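Local coordinates for beta-lactamase-like protein (Novosphingobium pentaromativorans US6-1, PDB 6AUF) that is a zinc-dependent metallohydrolase of the metallo-beta-lactamase superfamily, a B3-like enzyme that probably hydrolyses the ring of beta-lactam antibiotics, at residues Ile64-Asp76 with Ser169-Glu181. Residues are numbered along the deposited sequence; the frame is centred on the assembly and turned at random.
Sequences ILVTSDDGHVLID and SVTLGRLALTVRE
Leu172, Leu175 and Leu177 project from the hairpin 169-181 onto the hairpin 64-76 and meet at Val73, Leu175 lying between the turn and Val66, Leu177 against Val73 and Ile75, and Leu172 over Asp70 to His72. Leu175 packs against the turn Ser68 to Gly71. Its CG sits 3.7 Å from Ser68 CB, while its two methyls part: CD1 reaches toward the carbonyl oxygens of Val66 and Gly71, and CD2 comes to 3.9 Å from Val66 CG1. Val66 and Val73 each pass alongside Leu175, pointing the opposite way to it. Leu177 instead meets Val73 tip to tip, methyl to methyl, CD1 approaching CG2 of the valine and CD2 approaching CG1. That second methyl also touches Ile75 CD1 at 3.9 Å. With chi1 at -178°, Val73 sets CG1 anti to its backbone N and CG2 beside it, so that the valine offers one methyl to each branch of the leucine. The contact joins the two mixed sheets of the alpha-beta/beta-alpha sandwich of metallo-beta-lactamases, from the turns of two hairpins down to Ile75; strands 72-75 and 175-181 run 24° from parallel, their axes approaching to 9.0 Å. Trp194 of strand 190-197 packs on Val66, and Tyr208 of strand 203-208 on Ile75, whose side chain is about 8 Å from that of His112, a ligand of one zinc. At the other end Leu172 extends over the backbone of Asp70, Gly71 and His72, its CD1 3.7 Å from Asp70 O. Beyond it the turns meet at the surface, where Asp70 leans over Gly173, its OD2 near CA of that glycine. Within the 64-76 hairpin, Ser68 N donates to His72 ND1 close to the plane of the imidazole.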
loop_
_atom_site.group_PDB
_atom_site.type_symbol
_atom_site.label_atom_id
_atom_site.label_comp_id
_atom_site.label_asym_id
_atom_site.label_seq_id
_atom_site.Cartn_x
_atom_site.Cartn_y
_atom_site.Cartn_z
ATOM N N ILE A 64 2.169 -6.822 2.817
ATOM C CA ILE A 64 1.142 -7.841 2.616
ATOM C C ILE A 64 1.737 -9.042 1.899
ATOM O O ILE A 64 2.388 -8.895 0.859
ATOM C CB ILE A 64 -0.047 -7.285 1.828
ATOM C CG1 ILE A 64 -0.543 -5.986 2.484
ATOM C CG2 ILE A 64 -1.127 -8.349 1.717
ATOM C CD1 ILE A 64 -0.922 -6.128 3.945
ATOM N N LEU A 65 1.498 -10.230 2.446
ATOM C CA LEU A 65 1.950 -11.481 1.856
ATOM C C LEU A 65 0.736 -12.283 1.418
ATOM O O LEU A 65 -0.222 -12.441 2.181
ATOM C CB LEU A 65 2.799 -12.298 2.840
ATOM C CG LEU A 65 3.178 -13.697 2.345
ATOM C CD1 LEU A 65 3.949 -13.591 1.051
ATOM C CD2 LEU A 65 3.978 -14.456 3.374
ATOM N N VAL A 66 0.780 -12.785 0.191
ATOM C CA VAL A 66 -0.342 -13.491 -0.408
ATOM C C VAL A 66 0.192 -14.814 -0.924
ATOM O O VAL A 66 1.058 -14.835 -1.805
ATOM C CB VAL A 66 -1.002 -12.664 -1.525
ATOM C CG1 VAL A 66 -1.994 -13.491 -2.282
ATOM C CG2 VAL A 66 -1.703 -11.457 -0.932
ATOM N N THR A 67 -0.301 -15.911 -0.360
ATOM C CA THR A 67 0.361 -17.201 -0.470
ATOM C C THR A 67 -0.388 -18.165 -1.388
ATOM O O THR A 67 -1.621 -18.176 -1.458
ATOM C CB THR A 67 0.530 -17.826 0.915
ATOM O OG1 THR A 67 -0.670 -17.622 1.665
ATOM C CG2 THR A 67 1.703 -17.191 1.658
ATOM N N SER A 68 0.393 -18.974 -2.098
ATOM C CA SER A 68 -0.115 -20.089 -2.872
ATOM C C SER A 68 0.936 -21.185 -2.832
ATOM O O SER A 68 2.090 -20.946 -2.471
ATOM C CB SER A 68 -0.410 -19.695 -4.325
ATOM O OG SER A 68 0.772 -19.733 -5.115
ATOM N N ASP A 69 0.533 -22.395 -3.215
ATOM C CA ASP A 69 1.533 -23.436 -3.417
ATOM C C ASP A 69 2.466 -23.076 -4.561
ATOM O O ASP A 69 3.642 -23.450 -4.548
ATOM C CB ASP A 69 0.849 -24.771 -3.688
ATOM C CG ASP A 69 -0.205 -25.091 -2.660
ATOM O OD1 ASP A 69 0.061 -24.861 -1.457
ATOM O OD2 ASP A 69 -1.304 -25.547 -3.052
ATOM N N ASP A 70 1.958 -22.333 -5.547
ATOM C CA ASP A 70 2.689 -21.923 -6.740
ATOM C C ASP A 70 3.681 -20.803 -6.474
ATOM O O ASP A 70 4.329 -20.333 -7.416
ATOM C CB ASP A 70 1.693 -21.491 -7.819
ATOM C CG ASP A 70 0.861 -22.648 -8.339
ATOM O OD1 ASP A 70 1.418 -23.755 -8.491
ATOM O OD2 ASP A 70 -0.348 -22.452 -8.593
ATOM N N GLY A 71 3.829 -20.381 -5.228
ATOM C CA GLY A 71 4.598 -19.205 -4.886
ATOM C C GLY A 71 3.710 -18.126 -4.296
ATOM O O GLY A 71 2.482 -18.203 -4.319
ATOM N N HIS A 72 4.361 -17.101 -3.759
ATOM C CA HIS A 72 3.652 -16.023 -3.090
ATOM C C HIS A 72 3.869 -14.686 -3.794
ATOM O O HIS A 72 4.748 -14.527 -4.649
ATOM C CB HIS A 72 4.088 -15.926 -1.628
ATOM C CG HIS A 72 4.238 -17.259 -0.972
ATOM N ND1 HIS A 72 3.204 -18.167 -0.897
ATOM C CD2 HIS A 72 5.306 -17.852 -0.389
ATOM C CE1 HIS A 72 3.628 -19.259 -0.287
ATOM N NE2 HIS A 72 4.900 -19.094 0.028
ATOM N N VAL A 73 3.039 -13.721 -3.410
ATOM C CA VAL A 73 3.190 -12.325 -3.795
ATOM C C VAL A 73 3.305 -11.496 -2.523
ATOM O O VAL A 73 2.712 -11.815 -1.487
ATOM C CB VAL A 73 2.020 -11.848 -4.681
ATOM C CG1 VAL A 73 2.219 -10.404 -5.121
ATOM C CG2 VAL A 73 1.886 -12.757 -5.887
ATOM N N LEU A 74 4.105 -10.438 -2.598
ATOM C CA LEU A 74 4.385 -9.579 -1.457
ATOM C C LEU A 74 4.257 -8.132 -1.912
ATOM O O LEU A 74 4.816 -7.760 -2.948
ATOM C CB LEU A 74 5.788 -9.856 -0.891
ATOM C CG LEU A 74 6.243 -8.960 0.267
ATOM C CD1 LEU A 74 5.464 -9.258 1.544
ATOM C CD2 LEU A 74 7.750 -9.052 0.512
ATOM N N ILE A 75 3.510 -7.326 -1.155
ATOM C CA ILE A 75 3.261 -5.929 -1.496
ATOM C C ILE A 75 3.896 -5.046 -0.429
ATOM O O ILE A 75 3.535 -5.126 0.753
ATOM C CB ILE A 75 1.761 -5.625 -1.625
ATOM C CG1 ILE A 75 1.075 -6.654 -2.516
ATOM C CG2 ILE A 75 1.539 -4.198 -2.170
ATOM C CD1 ILE A 75 -0.431 -6.487 -2.552
ATOM N N ASP A 76 4.835 -4.200 -0.852
ATOM C CA ASP A 76 5.481 -3.206 -0.004
ATOM C C ASP A 76 6.555 -3.814 0.883
ATOM O O ASP A 76 6.434 -4.946 1.362
ATOM C CB ASP A 76 4.453 -2.466 0.848
ATOM C CG ASP A 76 3.657 -1.464 0.044
ATOM O OD1 ASP A 76 4.098 -1.131 -1.073
ATOM O OD2 ASP A 76 2.601 -1.008 0.525
ATOM N N SER A 169 -3.349 -7.565 -14.348
ATOM C CA SER A 169 -3.375 -8.599 -13.328
ATOM C C SER A 169 -1.991 -9.197 -13.177
ATOM O O SER A 169 -1.383 -9.612 -14.168
ATOM C CB SER A 169 -4.372 -9.695 -13.685
ATOM O OG SER A 169 -5.642 -9.357 -13.178
ATOM N N VAL A 170 -1.486 -9.232 -11.949
ATOM C CA VAL A 170 -0.311 -10.032 -11.638
ATOM C C VAL A 170 -0.796 -11.432 -11.289
ATOM O O VAL A 170 -1.573 -11.614 -10.343
ATOM C CB VAL A 170 0.506 -9.423 -10.494
ATOM C CG1 VAL A 170 1.724 -10.284 -10.218
ATOM C CG2 VAL A 170 0.920 -8.015 -10.842
ATOM N N THR A 171 -0.365 -12.418 -12.071
ATOM C CA THR A 171 -0.810 -13.793 -11.903
ATOM C C THR A 171 0.351 -14.682 -11.485
ATOM O O THR A 171 1.430 -14.634 -12.086
ATOM C CB THR A 171 -1.422 -14.332 -13.184
ATOM O OG1 THR A 171 -0.723 -13.771 -14.303
ATOM C CG2 THR A 171 -2.891 -13.973 -13.239
ATOM N N LEU A 172 0.107 -15.503 -10.466
ATOM C CA LEU A 172 1.074 -16.472 -9.950
ATOM C C LEU A 172 0.271 -17.737 -9.686
ATOM O O LEU A 172 -0.416 -17.837 -8.666
ATOM C CB LEU A 172 1.756 -15.967 -8.684
ATOM C CG LEU A 172 2.884 -16.856 -8.181
ATOM C CD1 LEU A 172 3.772 -17.248 -9.350
ATOM C CD2 LEU A 172 3.689 -16.149 -7.103
ATOM N N GLY A 173 0.340 -18.689 -10.604
ATOM C CA GLY A 173 -0.548 -19.833 -10.493
ATOM C C GLY A 173 -1.983 -19.355 -10.468
ATOM O O GLY A 173 -2.388 -18.493 -11.255
ATOM N N ARG A 174 -2.765 -19.885 -9.537
ATOM C CA ARG A 174 -4.160 -19.488 -9.406
ATOM C C ARG A 174 -4.326 -18.158 -8.685
ATOM O O ARG A 174 -5.454 -17.668 -8.568
ATOM C CB ARG A 174 -4.938 -20.588 -8.691
ATOM C CG ARG A 174 -4.725 -21.949 -9.333
ATOM C CD ARG A 174 -4.417 -23.024 -8.310
ATOM N NE ARG A 174 -5.605 -23.378 -7.534
ATOM C CZ ARG A 174 -5.649 -24.342 -6.619
ATOM N NH1 ARG A 174 -6.783 -24.585 -5.979
ATOM N NH2 ARG A 174 -4.568 -25.064 -6.340
ATOM N N LEU A 175 -3.237 -17.563 -8.207
ATOM C CA LEU A 175 -3.287 -16.205 -7.689
ATOM C C LEU A 175 -3.567 -15.217 -8.813
ATOM O O LEU A 175 -3.045 -15.347 -9.926
ATOM C CB LEU A 175 -1.967 -15.832 -7.026
ATOM C CG LEU A 175 -1.578 -16.509 -5.730
ATOM C CD1 LEU A 175 -0.372 -15.799 -5.164
ATOM C CD2 LEU A 175 -2.737 -16.424 -4.790
ATOM N N ALA A 176 -4.384 -14.213 -8.508
ATOM C CA ALA A 176 -4.660 -13.146 -9.462
ATOM C C ALA A 176 -4.863 -11.868 -8.657
ATOM O O ALA A 176 -5.944 -11.649 -8.105
ATOM C CB ALA A 176 -5.873 -13.469 -10.326
ATOM N N LEU A 177 -3.822 -11.042 -8.588
ATOM C CA LEU A 177 -3.904 -9.721 -7.979
ATOM C C LEU A 177 -4.071 -8.683 -9.084
ATOM O O LEU A 177 -3.213 -8.552 -9.967
ATOM C CB LEU A 177 -2.668 -9.423 -7.132
ATOM C CG LEU A 177 -2.479 -10.212 -5.827
ATOM C CD1 LEU A 177 -1.825 -11.584 -6.054
ATOM C CD2 LEU A 177 -1.658 -9.387 -4.838
ATOM N N THR A 178 -5.167 -7.949 -9.045
ATOM C CA THR A 178 -5.492 -7.032 -10.124
ATOM C C THR A 178 -5.352 -5.585 -9.635
ATOM O O THR A 178 -5.859 -5.220 -8.565
ATOM C CB THR A 178 -6.877 -7.380 -10.682
ATOM O OG1 THR A 178 -7.631 -6.195 -10.927
ATOM C CG2 THR A 178 -7.621 -8.304 -9.710
ATOM N N VAL A 179 -4.610 -4.776 -10.409
ATOM C CA VAL A 179 -4.153 -3.443 -10.016
ATOM C C VAL A 179 -5.017 -2.353 -10.654
ATOM O O VAL A 179 -5.531 -2.486 -11.769
ATOM C CB VAL A 179 -2.679 -3.231 -10.417
ATOM C CG1 VAL A 179 -2.597 -2.939 -11.923
ATOM C CG2 VAL A 179 -2.066 -2.087 -9.624
ATOM N N ARG A 180 -5.147 -1.244 -9.939
ATOM C CA ARG A 180 -5.765 -0.038 -10.447
ATOM C C ARG A 180 -4.807 1.119 -10.202
ATOM O O ARG A 180 -4.292 1.271 -9.085
ATOM C CB ARG A 180 -7.106 0.266 -9.761
ATOM C CG ARG A 180 -8.289 -0.666 -10.076
ATOM C CD ARG A 180 -8.547 -0.890 -11.535
ATOM N NE ARG A 180 -8.779 0.350 -12.277
ATOM C CZ ARG A 180 -9.974 0.793 -12.670
ATOM N NH1 ARG A 180 -11.075 0.113 -12.375
ATOM N NH2 ARG A 180 -10.076 1.931 -13.362
ATOM N N GLU A 181 -4.581 1.940 -11.236
ATOM C CA GLU A 181 -3.920 3.224 -11.019
ATOM C C GLU A 181 -4.860 4.152 -10.252
ATOM O O GLU A 181 -5.974 4.441 -10.713
ATOM C CB GLU A 181 -3.486 3.854 -12.340
ATOM C CG GLU A 181 -2.080 3.424 -12.751
ATOM C CD GLU A 181 -1.543 4.187 -13.943
ATOM O OE1 GLU A 181 -0.317 4.117 -14.223
ATOM O OE2 GLU A 181 -2.356 4.862 -14.596
#